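Local coordinates for NikO protein (Streptomyces tendae, PDB 4FQD) that transfers enolpyruvyl groups as a MurA-like enzyme of the EPSP synthase family, in a step essential for nikkomycin biosynthesis, at residues A[34-39]-A[221-226]; A[227-230]-A[234-237]; A[402-407]-A[413-418]. The protein carries 4 engineered substitutions. All blocks are in the same frame, centred on the assembly; numbering follows the deposited sequence.

Contact 1 (A[34-39]-A[221-226]); sequences KHSLVT and VTDMVT
Met224 lies across the side chain and carbonyl of Thr39, and this pair makes most of the contact between helices 34-44 and 219-231. The two CB atoms of Thr39 and Met224 are 3.7 Å apart, and Met224 SD is equally close to Thr39 CB at 3.7 Å. Met224 CG also packs against the backbone, 3.4 Å from Thr39 O. CG stands anti to the backbone N (chi1 -173°) and the chain runs straight on to SD, a course that brings CB, CG and SD in turn against Thr39. The two side chains cross at about a right angle. The methyl side of Thr39 adds CG2 to SD. Thr39 OG1 lies near the carbonyl oxygens of its own helix, 3.0 Å from Ser36 O, and hydrogen-bonds to Asp220 O. A second, polar touch joins Ser36 OG to Asp223 OD2 by a weak hydrogen bond of 3.4 Å. The firmer partner of that carboxylate is Arg292, which forms a salt bridge with OD1, and Ile262 touches both Ser36 and Asp223. Farther out, helix 192-204 flanks the apolar pair, with Lys197 on Thr39 and Leu200 on Met224. The two helices, with CA atoms of Thr39 and Met224 5.6 Å apart, pack in the interior of an inverse beta/alpha barrel, helices inside and sheets outside, the fold of enolpyruvyl transferases.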
loop_
_atom_site.group_PDB
_atom_site.type_symbol
_atom_site.label_atom_id
_atom_site.label_comp_id
_atom_site.label_asym_id
_atom_site.label_seq_id
_atom_site.Cartn_x
_atom_site.Cartn_y
_atom_site.Cartn_z
ATOM N N LYS A 34 5.072 6.835 25.387
ATOM C CA LYS A 34 6.299 6.145 25.765
ATOM C C LYS A 34 7.509 6.650 24.986
ATOM O O LYS A 34 8.582 6.862 25.553
ATOM C CB LYS A 34 6.132 4.645 25.530
ATOM C CG LYS A 34 7.435 3.873 25.464
ATOM C CD LYS A 34 7.194 2.435 25.043
ATOM C CE LYS A 34 8.504 1.687 24.874
ATOM N NZ LYS A 34 8.286 0.281 24.437
ATOM N N HIS A 35 7.329 6.843 23.685
ATOM C CA HIS A 35 8.428 7.243 22.815
ATOM C C HIS A 35 8.818 8.710 23.003
ATOM O O HIS A 35 9.986 9.069 22.861
ATOM C CB HIS A 35 8.086 6.940 21.355
ATOM C CG HIS A 35 7.876 5.483 21.079
ATOM N ND1 HIS A 35 6.772 5.002 20.406
ATOM C CD2 HIS A 35 8.628 4.400 21.387
ATOM C CE1 HIS A 35 6.853 3.689 20.314
ATOM N NE2 HIS A 35 7.971 3.296 20.900
ATOM N N SER A 36 7.840 9.550 23.331
ATOM C CA SER A 36 8.112 10.954 23.630
ATOM C C SER A 36 8.838 11.078 24.963
ATOM O O SER A 36 9.671 11.964 25.149
ATOM C CB SER A 36 6.819 11.766 23.669
ATOM O OG SER A 36 6.276 11.923 22.372
ATOM N N LEU A 37 8.503 10.184 25.888
ATOM C CA LEU A 37 9.168 10.130 27.181
ATOM C C LEU A 37 10.656 9.858 27.008
ATOM O O LEU A 37 11.491 10.497 27.645
ATOM C CB LEU A 37 8.537 9.046 28.053
ATOM C CG LEU A 37 9.311 8.653 29.311
ATOM C CD1 LEU A 37 9.458 9.833 30.255
ATOM C CD2 LEU A 37 8.624 7.496 30.004
ATOM N N VAL A 38 10.976 8.907 26.138
ATOM C CA VAL A 38 12.361 8.550 25.855
ATOM C C VAL A 38 13.142 9.736 25.297
ATOM O O VAL A 38 14.228 10.057 25.780
ATOM C CB VAL A 38 12.445 7.374 24.860
ATOM C CG1 VAL A 38 13.864 7.213 24.336
ATOM C CG2 VAL A 38 11.955 6.089 25.515
ATOM N N THR A 39 12.579 10.391 24.286
ATOM C CA THR A 39 13.253 11.503 23.624
ATOM C C THR A 39 13.360 12.741 24.513
ATOM O O THR A 39 14.322 13.499 24.415
ATOM C CB THR A 39 12.562 11.876 22.300
ATOM O OG1 THR A 39 11.168 12.106 22.534
ATOM C CG2 THR A 39 12.721 10.756 21.285
ATOM N N VAL A 221 9.572 12.768 17.458
ATOM C CA VAL A 221 10.676 13.683 17.203
ATOM C C VAL A 221 10.257 15.129 17.459
ATOM O O VAL A 221 11.020 15.919 18.020
ATOM C CB VAL A 221 11.181 13.538 15.751
ATOM C CG1 VAL A 221 12.085 14.695 15.367
ATOM C CG2 VAL A 221 11.899 12.210 15.571
ATOM N N THR A 222 9.034 15.460 17.052
ATOM C CA THR A 222 8.500 16.816 17.177
ATOM C C THR A 222 8.570 17.359 18.604
ATOM O O THR A 222 8.987 18.497 18.822
ATOM C CB THR A 222 7.044 16.891 16.660
ATOM O OG1 THR A 222 7.050 16.965 15.229
ATOM C CG2 THR A 222 6.326 18.115 17.215
ATOM N N ASP A 223 8.173 16.538 19.570
ATOM C CA ASP A 223 8.170 16.963 20.966
ATOM C C ASP A 223 9.578 17.150 21.528
ATOM O O ASP A 223 9.792 17.996 22.395
ATOM C CB ASP A 223 7.371 15.986 21.834
ATOM C CG ASP A 223 5.881 16.053 21.562
ATOM O OD1 ASP A 223 5.427 17.065 20.985
ATOM O OD2 ASP A 223 5.164 15.098 21.928
ATOM N N MET A 224 10.534 16.366 21.036
ATOM C CA MET A 224 11.916 16.505 21.480
ATOM C C MET A 224 12.493 17.838 21.012
ATOM O O MET A 224 13.308 18.452 21.704
ATOM C CB MET A 224 12.783 15.346 20.984
ATOM C CG MET A 224 14.190 15.352 21.570
ATOM S SD MET A 224 15.240 13.997 21.009
ATOM C CE MET A 224 15.456 14.421 19.285
ATOM N N VAL A 225 12.065 18.277 19.831
ATOM C CA VAL A 225 12.460 19.576 19.300
ATOM C C VAL A 225 12.015 20.688 20.242
ATOM O O VAL A 225 12.779 21.605 20.544
ATOM C CB VAL A 225 11.860 19.819 17.899
ATOM C CG1 VAL A 225 12.035 21.274 17.480
ATOM C CG2 VAL A 225 12.490 18.881 16.883
ATOM N N THR A 226 10.775 20.591 20.712
ATOM C CA THR A 226 10.228 21.569 21.645
ATOM C C THR A 226 11.004 21.567 22.961
ATOM O O THR A 226 11.279 22.623 23.531
ATOM C CB THR A 226 8.735 21.302 21.928
ATOM O OG1 THR A 226 8.002 21.341 20.696
ATOM C CG2 THR A 226 8.171 22.346 22.882
#

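Contact 2 (A[227-230]-A[234-237]); sequences VLRD and DIEF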
loop_
_atom_site.group_PDB
_atom_site.type_symbol
_atom_site.label_atom_id
_atom_site.label_comp_id
_atom_site.label_asym_id
_atom_site.label_seq_id
_atom_site.Cartn_x
_atom_site.Cartn_y
_atom_site.Cartn_z
ATOM N N VAL A 227 11.363 20.377 23.431
ATOM C CA VAL A 227 12.120 20.240 24.671
ATOM C C VAL A 227 13.509 20.859 24.541
ATOM O O VAL A 227 13.944 21.614 25.413
ATOM C CB VAL A 227 12.248 18.764 25.097
ATOM C CG1 VAL A 227 13.203 18.629 26.276
ATOM C CG2 VAL A 227 10.883 18.193 25.442
ATOM N N LEU A 228 14.197 20.542 23.449
ATOM C CA LEU A 228 15.519 21.100 23.185
ATOM C C LEU A 228 15.472 22.620 23.065
ATOM O O LEU A 228 16.357 23.316 23.563
ATOM C CB LEU A 228 16.125 20.490 21.920
ATOM C CG LEU A 228 16.717 19.087 22.072
ATOM C CD1 LEU A 228 17.238 18.576 20.738
ATOM C CD2 LEU A 228 17.821 19.085 23.120
ATOM N N ARG A 229 14.436 23.125 22.402
ATOM C CA ARG A 229 14.234 24.564 22.271
ATOM C C ARG A 229 14.079 25.227 23.635
ATOM O O ARG A 229 14.677 26.269 23.899
ATOM C CB ARG A 229 13.003 24.861 21.410
ATOM C CG ARG A 229 13.241 24.750 19.912
ATOM C CD ARG A 229 11.941 24.915 19.136
ATOM N NE ARG A 229 12.161 24.961 17.693
ATOM C CZ ARG A 229 11.188 24.932 16.788
ATOM N NH1 ARG A 229 9.922 24.850 17.174
ATOM N NH2 ARG A 229 11.478 24.979 15.495
ATOM N N ASP A 230 13.274 24.614 24.498
ATOM C CA ASP A 230 13.026 25.151 25.830
ATOM C C ASP A 230 14.259 25.042 26.723
ATOM O O ASP A 230 14.423 25.822 27.660
ATOM C CB ASP A 230 11.835 24.446 26.483
ATOM C CG ASP A 230 10.541 24.656 25.719
ATOM O OD1 ASP A 230 10.498 25.556 24.854
ATOM O OD2 ASP A 230 9.563 23.924 25.988
ATOM N N ASP A 234 18.759 26.298 19.692
ATOM C CA ASP A 234 18.138 27.055 18.616
ATOM C C ASP A 234 17.878 26.152 17.423
ATOM O O ASP A 234 18.746 25.968 16.571
ATOM C CB ASP A 234 19.030 28.226 18.200
ATOM C CG ASP A 234 18.411 29.070 17.103
ATOM O OD1 ASP A 234 17.171 29.052 16.947
ATOM O OD2 ASP A 234 19.171 29.757 16.395
ATOM N N ILE A 235 16.684 25.577 17.368
ATOM C CA ILE A 235 16.306 24.716 16.256
ATOM C C ILE A 235 15.332 25.435 15.317
ATOM O O ILE A 235 14.282 25.922 15.739
ATOM C CB ILE A 235 15.675 23.406 16.770
ATOM C CG1 ILE A 235 16.661 22.674 17.685
ATOM C CG2 ILE A 235 15.274 22.521 15.610
ATOM C CD1 ILE A 235 16.116 21.388 18.250
ATOM N N GLU A 236 15.685 25.492 14.039
ATOM C CA GLU A 236 14.925 26.282 13.080
ATOM C C GLU A 236 14.348 25.450 11.943
ATOM O O GLU A 236 15.043 24.630 11.352
ATOM C CB GLU A 236 15.821 27.384 12.522
ATOM C CG GLU A 236 15.254 28.153 11.358
ATOM C CD GLU A 236 16.274 29.110 10.772
ATOM O OE1 GLU A 236 17.408 29.184 11.296
ATOM O OE2 GLU A 236 15.942 29.790 9.782
ATOM N N PHE A 237 13.072 25.668 11.644
ATOM C CA PHE A 237 12.423 25.013 10.514
ATOM C C PHE A 237 12.528 25.916 9.288
ATOM O O PHE A 237 11.578 26.622 8.947
ATOM C CB PHE A 237 10.955 24.735 10.830
ATOM C CG PHE A 237 10.748 23.745 11.945
ATOM C CD1 PHE A 237 11.792 22.956 12.409
ATOM C CD2 PHE A 237 9.502 23.600 12.527
ATOM C CE1 PHE A 237 11.588 22.049 13.434
ATOM C CE2 PHE A 237 9.293 22.696 13.548
ATOM C CZ PHE A 237 10.338 21.918 14.003
#
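Arg229 sets out with CG beside the backbone N and anti to the carbonyl carbon (chi1 -80°), then runs extended to NE, which carries its guanidinium from the helix to Ile235 and Phe237. Phe237 leaves its strand in the same sense, presenting a ring face to the arginine. Both nitrogens on one side of the guanidinium, NE and NH2, grip the same atom: Arg229 NE to Ile235 O measures 3.0 Å and Arg229 NH2 to Ile235 O also 3.0 Å. Neither bond is straight, the N-H...O angle being about 140° in each, and both nitrogens approach from one face of the carbonyl plane, NH2 well above it. The same NH2 sits 3.4 Å above the plane of the Phe237 ring, over its centre, and the Arg229 CZ to Phe237 centroid distance of 4.4 Å defines a cation-pi contact with the two planes turned 45° apart. Helix 219-231 is thereby tied to the edge strand 235-239, the first arm of a hairpin with 242-248; Asp234 and Glu236 bond through their backbones to His246 and Val244 of the second arm. Cut back to an alanine here, Arg229 loses both donors and its cation, and the Phe237 ring would probably be freer to turn while Ile235 O is left without these partners. Beside this polar grip, Leu228 and Ile235 meet obliquely, Leu228 CB lying 3.8 Å from Ile235 CD1. Trp243 stacks with the Phe237 ring.

Contact 3 (A[402-407]-A[413-418]); sequences TDLRAT and AVLLLA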
loop_
_atom_site.group_PDB
_atom_site.type_symbol
_atom_site.label_atom_id
_atom_site.label_comp_id
_atom_site.label_asym_id
_atom_site.label_seq_id
_atom_site.Cartn_x
_atom_site.Cartn_y
_atom_site.Cartn_z
ATOM N N THR A 402 -8.354 -22.230 23.375
ATOM C CA THR A 402 -7.049 -22.186 22.726
ATOM C C THR A 402 -5.962 -21.674 23.667
ATOM O O THR A 402 -6.253 -21.076 24.703
ATOM C CB THR A 402 -7.075 -21.295 21.470
ATOM O OG1 THR A 402 -7.493 -19.972 21.829
ATOM C CG2 THR A 402 -8.037 -21.861 20.435
ATOM N N ASP A 403 -4.709 -21.919 23.295
ATOM C CA ASP A 403 -3.565 -21.411 24.043
ATOM C C ASP A 403 -2.746 -20.463 23.178
ATOM O O ASP A 403 -1.970 -20.899 22.327
ATOM C CB ASP A 403 -2.680 -22.556 24.534
ATOM C CG ASP A 403 -3.337 -23.376 25.620
ATOM O OD1 ASP A 403 -3.450 -22.874 26.759
ATOM O OD2 ASP A 403 -3.731 -24.526 25.340
ATOM N N LEU A 404 -2.921 -19.166 23.404
ATOM C CA LEU A 404 -2.267 -18.155 22.580
ATOM C C LEU A 404 -0.920 -17.724 23.150
ATOM O O LEU A 404 -0.780 -17.507 24.352
ATOM C CB LEU A 404 -3.181 -16.938 22.403
ATOM C CG LEU A 404 -4.120 -16.929 21.193
ATOM C CD1 LEU A 404 -4.909 -18.219 21.080
ATOM C CD2 LEU A 404 -5.065 -15.745 21.269
ATOM N N ARG A 405 0.070 -17.604 22.273
ATOM C CA ARG A 405 1.393 -17.140 22.672
ATOM C C ARG A 405 1.713 -15.799 22.023
ATOM O O ARG A 405 1.658 -15.660 20.801
ATOM C CB ARG A 405 2.463 -18.168 22.300
ATOM C CG ARG A 405 3.881 -17.696 22.574
ATOM C CD ARG A 405 4.912 -18.686 22.060
ATOM N NE ARG A 405 6.275 -18.213 22.280
ATOM C CZ ARG A 405 6.949 -18.382 23.413
ATOM N NH1 ARG A 405 6.381 -19.009 24.434
ATOM N NH2 ARG A 405 8.186 -17.921 23.531
ATOM N N ALA A 406 2.047 -14.812 22.848
ATOM C CA ALA A 406 2.407 -13.490 22.350
ATOM C C ALA A 406 3.866 -13.460 21.915
ATOM O O ALA A 406 4.736 -14.005 22.590
ATOM C CB ALA A 406 2.147 -12.437 23.410
ATOM N N THR A 407 4.130 -12.820 20.781
ATOM C CA THR A 407 5.488 -12.719 20.262
ATOM C C THR A 407 6.112 -11.371 20.599
ATOM O O THR A 407 7.335 -11.245 20.657
ATOM C CB THR A 407 5.530 -12.929 18.736
ATOM O OG1 THR A 407 4.646 -11.998 18.099
ATOM C CG2 THR A 407 5.110 -14.346 18.380
ATOM N N ALA A 413 -1.319 -7.386 23.143
ATOM C CA ALA A 413 -2.483 -6.526 23.307
ATOM C C ALA A 413 -3.627 -6.933 22.382
ATOM O O ALA A 413 -4.772 -7.051 22.817
ATOM C CB ALA A 413 -2.104 -5.069 23.076
ATOM N N VAL A 414 -3.313 -7.149 21.108
ATOM C CA VAL A 414 -4.340 -7.465 20.118
ATOM C C VAL A 414 -4.933 -8.863 20.324
ATOM O O VAL A 414 -6.102 -9.098 20.015
ATOM C CB VAL A 414 -3.816 -7.296 18.667
ATOM C CG1 VAL A 414 -2.817 -8.392 18.316
ATOM C CG2 VAL A 414 -4.973 -7.279 17.677
ATOM N N LEU A 415 -4.132 -9.781 20.856
ATOM C CA LEU A 415 -4.619 -11.123 21.158
ATOM C C LEU A 415 -5.568 -11.083 22.347
ATOM O O LEU A 415 -6.570 -11.798 22.383
ATOM C CB LEU A 415 -3.457 -12.075 21.444
ATOM C CG LEU A 415 -2.613 -12.493 20.238
ATOM C CD1 LEU A 415 -1.516 -13.457 20.659
ATOM C CD2 LEU A 415 -3.493 -13.104 19.163
ATOM N N LEU A 416 -5.241 -10.238 23.319
ATOM C CA LEU A 416 -6.059 -10.084 24.513
ATOM C C LEU A 416 -7.420 -9.487 24.166
ATOM O O LEU A 416 -8.440 -9.887 24.725
ATOM C CB LEU A 416 -5.339 -9.207 25.539
ATOM C CG LEU A 416 -6.050 -8.965 26.870
ATOM C CD1 LEU A 416 -6.453 -10.283 27.510
ATOM C CD2 LEU A 416 -5.154 -8.168 27.806
ATOM N N LEU A 417 -7.429 -8.536 23.237
ATOM C CA LEU A 417 -8.669 -7.908 22.798
ATOM C C LEU A 417 -9.536 -8.890 22.020
ATOM O O LEU A 417 -10.754 -8.932 22.194
ATOM C CB LEU A 417 -8.376 -6.678 21.935
ATOM C CG LEU A 417 -7.639 -5.519 22.607
ATOM C CD1 LEU A 417 -7.457 -4.369 21.630
ATOM C CD2 LEU A 417 -8.379 -5.060 23.853
ATOM N N ALA A 418 -8.897 -9.679 21.161
ATOM C CA ALA A 418 -9.602 -10.666 20.354
ATOM C C ALA A 418 -10.157 -11.792 21.221
ATOM O O ALA A 418 -11.239 -12.315 20.955
ATOM C CB ALA A 418 -8.681 -11.224 19.280
#
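Leu415 of helix 409-419 packs on Leu404 of strand 402-405, within the beta-alpha-beta unit made by that strand, the helix and the parallel strand 425-429. The apolar touch is methyl to methyl: Leu404 CD2 is 3.7 Å from Leu415 CD2, and the same Leu404 methyl lies 4.0 Å from Leu415 CB. In Leu415, chi1 (-72°) carries CG to the strand side, and the anti chi2 (-179°) goes with a split of the two methyls, CD2 to the leucine and CD1 to the strand backbone. Leu428 of strand 425-429 touches both leucines, and Leu375 of helix 372-378 touches Leu415.

No hydrogen bond crosses between 402-407 and 413-418, so the helix meets the strand by van der Waals packing. The backbone polar groups pair elsewhere: Leu404 bonds to Thr427 and Arg429, Ala406 to Arg429, and Arg405 N to Glu374 OE1. The remaining touches are those of a methyl with main-chain atoms beyond Leu404: Leu415 CD1 lies 4.3 Å from Ala406 CA and, closer, 3.9 Å from Arg405 O.

How the contacts relate
Contacts 1 and 2 share helix 219-231 and touch directly: Val225 CG1 packs 3.9 Å from Phe237 CZ and 3.9 Å from Ile235 CG2. The centres of contacts 1 and 2 are 12 Å apart. One helix thus meets helix 34-44 in contact 1 and the edge strand 235-239 in contact 2. Contact 3 is separate, its centre 30 Å from that of contact 1 and 42 Å from that of contact 2, with nearest atoms about 12 Å and 27 Å away; contacts 2 and 3 lie on opposite sides of the chain's centre. Contact 1 is the most central, about 10 Å from that point. In this family the active site lies between two domains. No ligand marks it among these contacts.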